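Local coordinates for hypothetical conserved protein (PDB 3DZM) that forms a calcium-binding beta-barrel in the outer membrane of Thermus thermophilus, its precise function being unknown, at residues L151-Y162 with E201-Y212; E32-V42 with S85-S93. All coordinates share one frame; numbering follows the deposited sequence.

Contact 1 of 2, residues L151-Y162 with E201-Y212; sequences LSLVGDLGVDYY and EWVLKLRLGAAY. With C8E ((hydroxyethyloxy)tri(ethyloxy)octane), chain F; C8E ((hydroxyethyloxy)tri(ethyloxy)octane), chain E.
Lys205 NZ is gripped from several directions on the inner face of the barrel wall: it lies 3.7 Å from Asp156 OD2, a long salt bridge, and reaches Asp160 through water. One water donates to Asp160 OD2 and accepts from Lys205 NZ at 3.1 Å; a second spans Asp160 OD1 and the ammonium, its bond to the lysine weak. The hydroxyl of Tyr104 is a further partner of both Lys205 NZ and Asp156 OD1. The chi2 turn of the lysine (-142°) brings its CD to 3.6 Å from Asp156 OD2, and the chi3 bend (-52°) then redirects CE and NZ. Another water links Asp156 OD2 to Arg207 NH1, while Arg43 and Arg108 form salt bridges with Asp156 and Asp160.

Backbone pairing carries these groups: strands 151-162 and 202-212 run antiparallel in unbroken register, and Lys205 N donates to Gly158 O at 2.7 Å. Because Gly158 has no side chain, the lysine's methylenes can cross its backbone closely. The face bearing Leu157, Val159, Tyr161 and Trp202 is apolar. There the edge of Tyr161 meets the indole face in a tilted edge-to-face pair, planes at 53°, with Tyr161 CD1 standing 3.5 Å above the indole plane, over its centre. A detergent tail covers the opposite indole face, and a second lies over one face of Tyr161. Val159 CG1 reaches the indole edge, 3.9 Å from Trp202 CE3.

Alternation along each strand thus sorts the chemistry, as in outer membrane barrels generally: charges and waters face the interior, while apolar groups face outward, where detergent is bound against Tyr161 and Trp202. The buried lysine is probably kept protonated by its acidic neighbours, with mixed charges and water offsetting one another within the barrel.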
loop_
_atom_site.group_PDB
_atom_site.type_symbol
_atom_site.label_atom_id
_atom_site.label_comp_id
_atom_site.label_asym_id
_atom_site.label_seq_id
_atom_site.Cartn_x
_atom_site.Cartn_y
_atom_site.Cartn_z
ATOM N N LEU A 151 25.103 -4.704 8.211
ATOM C CA LEU A 151 24.320 -4.458 7.010
ATOM C C LEU A 151 23.954 -5.767 6.326
ATOM O O LEU A 151 24.819 -6.585 6.053
ATOM C CB LEU A 151 25.101 -3.573 6.040
ATOM C CG LEU A 151 24.328 -3.065 4.829
ATOM C CD1 LEU A 151 23.578 -1.805 5.202
ATOM C CD2 LEU A 151 25.280 -2.807 3.705
ATOM N N SER A 152 22.666 -5.991 6.076
ATOM C CA SER A 152 22.271 -7.149 5.271
ATOM C C SER A 152 21.341 -6.782 4.148
ATOM O O SER A 152 20.580 -5.823 4.243
ATOM C CB SER A 152 21.661 -8.294 6.102
ATOM O OG SER A 152 21.080 -7.826 7.283
ATOM N N LEU A 153 21.453 -7.551 3.071
ATOM C CA LEU A 153 20.506 -7.519 1.989
ATOM C C LEU A 153 19.204 -8.157 2.467
ATOM O O LEU A 153 19.223 -9.173 3.157
ATOM C CB LEU A 153 21.078 -8.287 0.806
ATOM C CG LEU A 153 20.536 -7.746 -0.507
ATOM C CD1 LEU A 153 20.847 -6.258 -0.593
ATOM C CD2 LEU A 153 21.121 -8.503 -1.673
ATOM N N VAL A 154 18.074 -7.540 2.147
ATOM C CA VAL A 154 16.778 -8.069 2.559
ATOM C C VAL A 154 15.827 -8.191 1.379
ATOM O O VAL A 154 15.665 -7.259 0.618
ATOM C CB VAL A 154 16.101 -7.194 3.599
ATOM C CG1 VAL A 154 14.767 -7.781 3.927
ATOM C CG2 VAL A 154 16.929 -7.093 4.839
ATOM N N GLY A 155 15.203 -9.355 1.250
ATOM C CA GLY A 155 14.202 -9.623 0.233
ATOM C C GLY A 155 12.870 -9.873 0.921
ATOM O O GLY A 155 12.801 -10.507 1.973
ATOM N N ASP A 156 11.795 -9.359 0.346
ATOM C CA ASP A 156 10.503 -9.516 0.973
ATOM C C ASP A 156 9.416 -9.763 -0.051
ATOM O O ASP A 156 9.211 -8.918 -0.936
ATOM C CB ASP A 156 10.175 -8.263 1.731
ATOM C CG ASP A 156 9.105 -8.482 2.717
ATOM O OD1 ASP A 156 8.679 -9.645 2.773
ATOM O OD2 ASP A 156 8.689 -7.522 3.416
ATOM N N LEU A 157 8.758 -10.928 0.057
ATOM C CA LEU A 157 7.559 -11.231 -0.716
ATOM C C LEU A 157 6.363 -11.560 0.176
ATOM O O LEU A 157 6.446 -12.449 1.026
ATOM C CB LEU A 157 7.806 -12.410 -1.640
ATOM C CG LEU A 157 6.747 -12.754 -2.697
ATOM C CD1 LEU A 157 7.394 -13.539 -3.790
ATOM C CD2 LEU A 157 5.584 -13.519 -2.112
ATOM N N GLY A 158 5.259 -10.842 -0.015
ATOM C CA GLY A 158 4.052 -11.135 0.730
ATOM C C GLY A 158 2.777 -10.785 0.015
ATOM O O GLY A 158 2.803 -10.225 -1.068
ATOM N N VAL A 159 1.647 -11.151 0.610
ATOM C CA VAL A 159 0.319 -10.848 0.042
ATOM C C VAL A 159 -0.523 -10.327 1.178
ATOM O O VAL A 159 -0.419 -10.824 2.318
ATOM C CB VAL A 159 -0.334 -12.096 -0.619
ATOM C CG1 VAL A 159 -1.786 -11.834 -0.929
ATOM C CG2 VAL A 159 0.480 -12.593 -1.910
ATOM N N ASP A 160 -1.288 -9.271 0.913
ATOM C CA ASP A 160 -2.129 -8.651 1.951
ATOM C C ASP A 160 -3.526 -8.642 1.414
ATOM O O ASP A 160 -3.731 -8.474 0.204
ATOM C CB ASP A 160 -1.736 -7.196 2.232
ATOM C CG ASP A 160 -0.406 -7.062 2.943
ATOM O OD1 ASP A 160 0.025 -8.087 3.472
ATOM O OD2 ASP A 160 0.208 -5.943 2.967
ATOM N N TYR A 161 -4.490 -8.797 2.305
ATOM C CA TYR A 161 -5.877 -8.606 1.928
ATOM C C TYR A 161 -6.481 -7.440 2.716
ATOM O O TYR A 161 -6.312 -7.365 3.926
ATOM C CB TYR A 161 -6.701 -9.864 2.180
ATOM C CG TYR A 161 -8.150 -9.622 1.856
ATOM C CD1 TYR A 161 -8.573 -9.538 0.532
ATOM C CD2 TYR A 161 -9.092 -9.418 2.859
ATOM C CE1 TYR A 161 -9.867 -9.297 0.219
ATOM C CE2 TYR A 161 -10.429 -9.175 2.543
ATOM C CZ TYR A 161 -10.798 -9.124 1.222
ATOM O OH TYR A 161 -12.103 -8.886 0.875
ATOM N N TYR A 162 -7.209 -6.556 2.032
ATOM C CA TYR A 162 -7.930 -5.457 2.694
ATOM C C TYR A 162 -9.453 -5.552 2.624
ATOM O O TYR A 162 -10.039 -5.809 1.576
ATOM C CB TYR A 162 -7.481 -4.106 2.139
ATOM C CG TYR A 162 -6.061 -3.747 2.516
ATOM C CD1 TYR A 162 -5.789 -3.119 3.724
ATOM C CD2 TYR A 162 -4.987 -4.059 1.680
ATOM C CE1 TYR A 162 -4.505 -2.788 4.077
ATOM C CE2 TYR A 162 -3.686 -3.724 2.032
ATOM C CZ TYR A 162 -3.460 -3.091 3.233
ATOM O OH TYR A 162 -2.199 -2.744 3.613
ATOM N N GLU A 201 -7.492 -4.333 -2.550
ATOM C CA GLU A 201 -8.174 -5.509 -2.071
ATOM C C GLU A 201 -7.107 -6.611 -1.825
ATOM O O GLU A 201 -6.664 -6.845 -0.693
ATOM C CB GLU A 201 -9.256 -5.916 -3.039
ATOM C CG GLU A 201 -10.002 -7.133 -2.578
ATOM C CD GLU A 201 -11.232 -7.429 -3.426
ATOM O OE1 GLU A 201 -11.294 -6.934 -4.591
ATOM O OE2 GLU A 201 -12.132 -8.152 -2.902
ATOM N N TRP A 202 -6.655 -7.261 -2.886
ATOM C CA TRP A 202 -5.508 -8.146 -2.757
ATOM C C TRP A 202 -4.262 -7.412 -3.221
ATOM O O TRP A 202 -4.276 -6.746 -4.257
ATOM C CB TRP A 202 -5.694 -9.408 -3.591
ATOM C CG TRP A 202 -6.765 -10.322 -3.116
ATOM C CD1 TRP A 202 -8.039 -10.393 -3.589
ATOM C CD2 TRP A 202 -6.659 -11.305 -2.083
ATOM N NE1 TRP A 202 -8.743 -11.360 -2.921
ATOM C CE2 TRP A 202 -7.925 -11.945 -1.990
ATOM C CE3 TRP A 202 -5.624 -11.718 -1.237
ATOM C CZ2 TRP A 202 -8.191 -12.974 -1.066
ATOM C CZ3 TRP A 202 -5.881 -12.772 -0.325
ATOM C CH2 TRP A 202 -7.155 -13.370 -0.250
ATOM N N VAL A 203 -3.192 -7.497 -2.449
ATOM C CA VAL A 203 -1.987 -6.790 -2.832
ATOM C C VAL A 203 -0.801 -7.735 -2.771
ATOM O O VAL A 203 -0.513 -8.293 -1.717
ATOM C CB VAL A 203 -1.732 -5.522 -1.927
ATOM C CG1 VAL A 203 -0.560 -4.667 -2.474
ATOM C CG2 VAL A 203 -2.984 -4.680 -1.805
ATOM N N LEU A 204 -0.132 -7.917 -3.907
ATOM C CA LEU A 204 1.198 -8.539 -3.943
ATOM C C LEU A 204 2.315 -7.582 -3.504
ATOM O O LEU A 204 2.431 -6.479 -4.007
ATOM C CB LEU A 204 1.500 -9.001 -5.352
ATOM C CG LEU A 204 2.709 -9.907 -5.511
ATOM C CD1 LEU A 204 2.496 -11.214 -4.786
ATOM C CD2 LEU A 204 2.957 -10.157 -6.976
ATOM N N LYS A 205 3.139 -8.008 -2.568
ATOM C CA LYS A 205 4.239 -7.177 -2.106
ATOM C C LYS A 205 5.532 -7.874 -2.459
ATOM O O LYS A 205 5.746 -9.035 -2.073
ATOM C CB LYS A 205 4.185 -6.946 -0.585
ATOM C CG LYS A 205 5.507 -6.472 0.026
ATOM C CD LYS A 205 5.748 -7.098 1.399
ATOM C CE LYS A 205 4.571 -6.915 2.336
ATOM N NZ LYS A 205 5.007 -6.975 3.776
ATOM N N LEU A 206 6.388 -7.154 -3.175
ATOM C CA LEU A 206 7.686 -7.650 -3.626
ATOM C C LEU A 206 8.772 -6.549 -3.494
ATOM O O LEU A 206 8.809 -5.607 -4.286
ATOM C CB LEU A 206 7.509 -8.100 -5.059
ATOM C CG LEU A 206 8.614 -8.786 -5.858
ATOM C CD1 LEU A 206 9.424 -9.753 -5.022
ATOM C CD2 LEU A 206 7.949 -9.491 -7.016
ATOM N N ARG A 207 9.618 -6.631 -2.462
ATOM C CA ARG A 207 10.609 -5.575 -2.228
ATOM C C ARG A 207 12.044 -6.081 -2.051
ATOM O O ARG A 207 12.237 -7.141 -1.465
ATOM C CB ARG A 207 10.239 -4.723 -1.014
ATOM C CG ARG A 207 9.046 -3.842 -1.180
ATOM C CD ARG A 207 8.857 -2.967 0.068
ATOM N NE ARG A 207 7.619 -2.188 0.031
ATOM C CZ ARG A 207 6.575 -2.396 0.828
ATOM N NH1 ARG A 207 6.612 -3.360 1.743
ATOM N NH2 ARG A 207 5.484 -1.642 0.706
ATOM N N LEU A 208 13.027 -5.310 -2.562
ATOM C CA LEU A 208 14.449 -5.459 -2.210
ATOM C C LEU A 208 14.864 -4.278 -1.379
ATOM O O LEU A 208 14.375 -3.177 -1.586
ATOM C CB LEU A 208 15.356 -5.556 -3.420
ATOM C CG LEU A 208 14.966 -6.692 -4.356
ATOM C CD1 LEU A 208 15.823 -6.713 -5.617
ATOM C CD2 LEU A 208 15.012 -8.040 -3.615
ATOM N N GLY A 209 15.750 -4.510 -0.418
ATOM C CA GLY A 209 16.195 -3.446 0.451
ATOM C C GLY A 209 17.334 -3.880 1.333
ATOM O O GLY A 209 17.914 -4.922 1.115
ATOM N N ALA A 210 17.651 -3.069 2.333
ATOM C CA ALA A 210 18.776 -3.334 3.197
ATOM C C ALA A 210 18.403 -3.030 4.626
ATOM O O ALA A 210 17.538 -2.201 4.866
ATOM C CB ALA A 210 19.964 -2.473 2.766
ATOM N N ALA A 211 19.044 -3.698 5.578
ATOM C CA ALA A 211 18.803 -3.405 6.988
ATOM C C ALA A 211 20.111 -3.117 7.689
ATOM O O ALA A 211 21.077 -3.856 7.535
ATOM C CB ALA A 211 18.090 -4.536 7.660
ATOM N N TYR A 212 20.127 -2.032 8.455
ATOM C CA TYR A 212 21.311 -1.604 9.174
ATOM C C TYR A 212 21.093 -1.865 10.655
ATOM O O TYR A 212 20.136 -1.357 11.221
ATOM C CB TYR A 212 21.571 -0.106 8.916
ATOM C CG TYR A 212 22.790 0.414 9.633
ATOM C CD1 TYR A 212 24.065 0.041 9.213
ATOM C CD2 TYR A 212 22.678 1.238 10.744
ATOM C CE1 TYR A 212 25.207 0.480 9.869
ATOM C CE2 TYR A 212 23.818 1.694 11.413
ATOM C CZ TYR A 212 25.089 1.305 10.966
ATOM O OH TYR A 212 26.245 1.731 11.605
HETATM C C1 C8E F . -5.414 -13.059 4.452
HETATM C C2 C8E F . -6.722 -13.851 4.675
HETATM C C3 C8E F . -8.041 -13.054 4.800
HETATM C C4 C8E F . -9.237 -13.763 4.140
HETATM C C5 C8E F . -10.008 -12.958 3.066
HETATM C C6 C8E F . -11.482 -13.365 2.841
HETATM C C7 C8E F . -12.375 -12.227 2.318
HETATM C C8 C8E F . -13.845 -12.276 2.781
HETATM O O9 C8E F . -14.391 -10.999 3.115
HETATM C C10 C8E F . -14.379 -10.050 2.049
HETATM C C11 C8E F . -14.814 -8.617 2.440
HETATM O O12 C8E F . -14.178 -7.592 1.659
HETATM C C13 C8E F . -14.985 -6.965 0.664
HETATM C C14 C8E F . -14.249 -6.722 -0.668
HETATM O O15 C8E F . -14.089 -5.330 -0.933
HETATM C C16 C8E F . -14.247 -4.889 -2.280
HETATM C C17 C8E F . -12.917 -4.767 -3.041
HETATM O O18 C8E F . -13.006 -4.089 -4.290
HETATM C C19 C8E F . -12.154 -2.947 -4.341
HETATM C C20 C8E F . -12.157 -2.187 -5.679
HETATM O O21 C8E F . -12.665 -0.867 -5.511
HETATM C C1 C8E E . -1.625 -13.397 -6.550
HETATM C C2 C8E E . -2.731 -12.940 -5.589
HETATM C C3 C8E E . -3.893 -12.214 -6.281
HETATM C C4 C8E E . -5.201 -13.020 -6.225
HETATM C C5 C8E E . -6.475 -12.177 -6.357
HETATM C C6 C8E E . -7.169 -12.214 -7.728
HETATM C C7 C8E E . -7.097 -10.873 -8.470
HETATM C C8 C8E E . -6.555 -9.768 -7.555
HETATM O O9 C8E E . -7.051 -8.462 -7.827
HETATM C C10 C8E E . -7.899 -7.991 -6.788
HETATM C C11 C8E E . -7.965 -6.466 -6.720
HETATM O O12 C8E E . -7.040 -5.963 -5.774
HETATM C C13 C8E E . -6.731 -4.593 -5.985
HETATM C C14 C8E E . -5.321 -4.227 -5.513
HETATM O O15 C8E E . -4.602 -3.627 -6.577
HETATM C C16 C8E E . -3.224 -3.477 -6.303
HETATM C C17 C8E E . -3.009 -2.339 -5.304
HETATM O O18 C8E E . -2.791 -1.100 -5.959
HETATM C C19 C8E E . -3.988 -0.487 -6.374
HETATM C C20 C8E E . -4.849 -0.282 -5.133
HETATM O O21 C8E E . -4.536 0.940 -4.521
HETATM O O HOH W 1 8.970 -4.720 2.844
HETATM O O HOH W 2 2.495 -9.179 3.831
HETATM O O HOH W 3 2.575 -5.153 4.354
#

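Contact 2 of 2, residues E32-V42 with S85-S93; sequences EDLAPGLPLGV and SLDVLYKPS
Leu40 sits between Val88 and Tyr90 near the end of two neighbouring antiparallel strands of the barrel, 40-50 and 76-90. Its two methyl branches divide the work: CD1 meets Val88 CG1 at 3.6 Å, while CD2 approaches Tyr90 CE2 at the same 3.6 Å, obliquely to the ring. Tyr90 is swung alongside the strand by a CG anti to the backbone N (chi1 -161°), and its phenol end lies beside the proline ring, with Pro39 CG 3.8 Å from Tyr90 CZ. Farther along the same face, Val42 CG1 packs against Leu86 CD1, extending the apolar strip.

The backbone beneath is joined at the hydrogen-bonded pair Gly41-Leu89. Leu89 N gives a nearly straight bond to Gly41 O, angle 173°, although the donor stands above the carbonyl plane; the return bond from Gly41 N is weak. The absence of a side chain at Gly41 lets Leu89 CD1 lie close over the strand, 3.7 Å from Gly41 C. Beyond the last strand pair, Lys91 N still donates to Pro39 O, prolonging the pairing into the loops.

At the polar edge the extended Lys91 chain carries its ammonium across to the acidic pair that begins segment 32-42. Asp33 adds a long salt bridge, so one amine, just past the end of strand 76-90, holds two consecutive acidic residues where strand 23-32 gives way to the turn. On the same sheet Asp87 turns to Arg43 and Arg108 instead. The main ion pair is made by Lys91 NZ, which meets Glu32 OE1 at 3.0 Å on the anti side of the carboxylate, 22° out of its plane.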
loop_
_atom_site.group_PDB
_atom_site.type_symbol
_atom_site.label_atom_id
_atom_site.label_comp_id
_atom_site.label_asym_id
_atom_site.label_seq_id
_atom_site.Cartn_x
_atom_site.Cartn_y
_atom_site.Cartn_z
ATOM N N GLU A 32 14.707 -8.085 16.918
ATOM C CA GLU A 32 14.866 -9.525 16.846
ATOM C C GLU A 32 15.829 -9.966 17.927
ATOM O O GLU A 32 16.492 -9.123 18.522
ATOM C CB GLU A 32 15.341 -9.937 15.452
ATOM C CG GLU A 32 16.641 -9.304 15.025
ATOM C CD GLU A 32 16.753 -9.104 13.519
ATOM O OE1 GLU A 32 16.454 -10.053 12.753
ATOM O OE2 GLU A 32 17.155 -7.982 13.113
ATOM N N ASP A 33 15.893 -11.275 18.193
ATOM C CA ASP A 33 16.621 -11.788 19.361
ATOM C C ASP A 33 16.081 -11.133 20.630
ATOM O O ASP A 33 16.829 -10.499 21.375
ATOM C CB ASP A 33 18.139 -11.533 19.249
ATOM C CG ASP A 33 18.808 -12.376 18.152
ATOM O OD1 ASP A 33 18.114 -13.204 17.508
ATOM O OD2 ASP A 33 20.033 -12.205 17.936
ATOM N N LEU A 34 14.782 -11.283 20.873
ATOM C CA LEU A 34 14.115 -10.519 21.925
ATOM C C LEU A 34 14.302 -11.211 23.256
ATOM O O LEU A 34 13.935 -10.690 24.319
ATOM C CB LEU A 34 12.621 -10.406 21.637
ATOM C CG LEU A 34 12.181 -9.807 20.299
ATOM C CD1 LEU A 34 10.669 -9.930 20.164
ATOM C CD2 LEU A 34 12.664 -8.362 20.159
ATOM N N ALA A 35 14.877 -12.403 23.173
ATOM C CA ALA A 35 15.005 -13.282 24.308
ATOM C C ALA A 35 16.093 -14.263 23.965
ATOM O O ALA A 35 16.312 -14.553 22.791
ATOM C CB ALA A 35 13.702 -14.004 24.540
ATOM N N PRO A 36 16.785 -14.771 24.995
ATOM C CA PRO A 36 17.860 -15.770 24.919
ATOM C C PRO A 36 17.485 -16.970 24.059
ATOM O O PRO A 36 18.230 -17.320 23.146
ATOM C CB PRO A 36 18.029 -16.199 26.372
ATOM C CG PRO A 36 17.634 -14.998 27.162
ATOM C CD PRO A 36 16.538 -14.329 26.381
ATOM N N GLY A 37 16.338 -17.583 24.335
ATOM C CA GLY A 37 15.895 -18.722 23.546
ATOM C C GLY A 37 15.262 -18.408 22.191
ATOM O O GLY A 37 15.520 -19.110 21.209
ATOM N N LEU A 38 14.464 -17.337 22.140
ATOM C CA LEU A 38 13.489 -17.090 21.065
ATOM C C LEU A 38 14.023 -16.658 19.704
ATOM O O LEU A 38 14.932 -15.840 19.596
ATOM C CB LEU A 38 12.484 -16.022 21.500
ATOM C CG LEU A 38 11.339 -16.327 22.457
ATOM C CD1 LEU A 38 11.868 -16.922 23.755
ATOM C CD2 LEU A 38 10.577 -15.036 22.721
ATOM N N PRO A 39 13.422 -17.190 18.643
ATOM C CA PRO A 39 13.734 -16.638 17.329
ATOM C C PRO A 39 12.569 -15.767 16.789
ATOM O O PRO A 39 12.447 -15.588 15.581
ATOM C CB PRO A 39 13.948 -17.901 16.476
ATOM C CG PRO A 39 13.538 -19.089 17.381
ATOM C CD PRO A 39 12.778 -18.505 18.525
ATOM N N LEU A 40 11.742 -15.237 17.693
ATOM C CA LEU A 40 10.765 -14.193 17.382
ATOM C C LEU A 40 11.374 -12.867 16.954
ATOM O O LEU A 40 12.474 -12.488 17.355
ATOM C CB LEU A 40 9.842 -13.915 18.555
ATOM C CG LEU A 40 8.582 -14.774 18.552
ATOM C CD1 LEU A 40 7.805 -14.549 17.276
ATOM C CD2 LEU A 40 8.955 -16.227 18.667
ATOM N N GLY A 41 10.613 -12.170 16.123
ATOM C CA GLY A 41 10.993 -10.912 15.528
ATOM C C GLY A 41 9.731 -10.113 15.369
ATOM O O GLY A 41 8.672 -10.683 15.194
ATOM N N VAL A 42 9.845 -8.794 15.457
ATOM C CA VAL A 42 8.738 -7.874 15.216
ATOM C C VAL A 42 9.225 -6.785 14.271
ATOM O O VAL A 42 10.346 -6.313 14.402
ATOM C CB VAL A 42 8.235 -7.305 16.525
ATOM C CG1 VAL A 42 7.310 -6.174 16.287
ATOM C CG2 VAL A 42 7.510 -8.404 17.276
ATOM N N SER A 85 2.104 -1.049 8.914
ATOM C CA SER A 85 2.070 -2.485 9.081
ATOM C C SER A 85 2.826 -2.963 10.343
ATOM O O SER A 85 3.790 -2.361 10.785
ATOM C CB SER A 85 2.602 -3.164 7.807
ATOM O OG SER A 85 3.950 -3.522 8.009
ATOM N N LEU A 86 2.350 -4.053 10.923
ATOM C CA LEU A 86 3.046 -4.746 11.988
ATOM C C LEU A 86 3.134 -6.229 11.637
ATOM O O LEU A 86 2.124 -6.833 11.299
ATOM C CB LEU A 86 2.311 -4.582 13.318
ATOM C CG LEU A 86 2.935 -5.486 14.379
ATOM C CD1 LEU A 86 4.136 -4.811 15.024
ATOM C CD2 LEU A 86 1.918 -5.856 15.415
ATOM N N ASP A 87 4.344 -6.794 11.700
ATOM C CA ASP A 87 4.582 -8.195 11.375
ATOM C C ASP A 87 5.245 -8.904 12.528
ATOM O O ASP A 87 6.228 -8.426 13.062
ATOM C CB ASP A 87 5.558 -8.380 10.201
ATOM C CG ASP A 87 5.190 -7.614 8.977
ATOM O OD1 ASP A 87 3.996 -7.424 8.733
ATOM O OD2 ASP A 87 6.109 -7.218 8.234
ATOM N N VAL A 88 4.740 -10.082 12.871
ATOM C CA VAL A 88 5.469 -11.008 13.716
ATOM C C VAL A 88 6.219 -11.955 12.798
ATOM O O VAL A 88 5.610 -12.541 11.910
ATOM C CB VAL A 88 4.506 -11.783 14.631
ATOM C CG1 VAL A 88 5.218 -12.967 15.382
ATOM C CG2 VAL A 88 3.789 -10.791 15.565
ATOM N N LEU A 89 7.538 -12.053 13.000
ATOM C CA LEU A 89 8.445 -12.910 12.234
ATOM C C LEU A 89 8.934 -14.057 13.084
ATOM O O LEU A 89 9.237 -13.868 14.234
ATOM C CB LEU A 89 9.678 -12.109 11.832
ATOM C CG LEU A 89 9.405 -10.774 11.152
ATOM C CD1 LEU A 89 10.264 -9.681 11.715
ATOM C CD2 LEU A 89 9.659 -10.947 9.679
ATOM N N TYR A 90 9.044 -15.244 12.516
ATOM C CA TYR A 90 9.700 -16.354 13.196
ATOM C C TYR A 90 10.899 -16.858 12.390
ATOM O O TYR A 90 10.785 -17.080 11.203
ATOM C CB TYR A 90 8.696 -17.483 13.434
ATOM C CG TYR A 90 9.156 -18.446 14.498
ATOM C CD1 TYR A 90 10.148 -19.390 14.229
ATOM C CD2 TYR A 90 8.617 -18.405 15.776
ATOM C CE1 TYR A 90 10.587 -20.267 15.199
ATOM C CE2 TYR A 90 9.049 -19.284 16.761
ATOM C CZ TYR A 90 10.034 -20.214 16.467
ATOM O OH TYR A 90 10.468 -21.093 17.441
ATOM N N LYS A 91 12.055 -17.052 13.010
ATOM C CA LYS A 91 13.237 -17.564 12.274
ATOM C C LYS A 91 13.618 -18.993 12.594
ATOM O O LYS A 91 14.210 -19.256 13.639
ATOM C CB LYS A 91 14.480 -16.706 12.544
ATOM C CG LYS A 91 14.294 -15.220 12.406
ATOM C CD LYS A 91 15.609 -14.532 12.684
ATOM C CE LYS A 91 15.427 -13.118 13.200
ATOM N NZ LYS A 91 16.670 -12.749 13.936
ATOM N N PRO A 92 13.353 -19.919 11.676
ATOM C CA PRO A 92 13.699 -21.331 11.922
ATOM C C PRO A 92 15.177 -21.531 12.297
ATOM O O PRO A 92 16.025 -20.881 11.722
ATOM C CB PRO A 92 13.427 -22.006 10.575
ATOM C CG PRO A 92 12.708 -21.012 9.749
ATOM C CD PRO A 92 13.025 -19.655 10.273
ATOM N N SER A 93 15.479 -22.423 13.240
ATOM C CA SER A 93 16.872 -22.726 13.602
ATOM C C SER A 93 17.478 -23.835 12.739
ATOM O O SER A 93 16.750 -24.584 12.072
ATOM C CB SER A 93 16.993 -23.112 15.084
ATOM O OG SER A 93 16.678 -22.027 15.942
#

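Contacts 1 and 2 belong to the same curled antiparallel sheet, with centres about 17 Å apart and nearest atoms about 5 Å apart, yet they do not touch directly. Arg43 and Arg108 connect their polar sides: both guanidinium groups pair with Asp87 in contact 2, and they also serve Asp156 and Asp160, respectively, in contact 1. Tyr104 adds a second link, since it touches Asp87 and Leu89 as well as bonding to the charged cluster of contact 1. The calcium site lies beyond, with Val203 about 12 Å from Asp52 between side chains, whereas contact 2 is remote from the annotated metal residues.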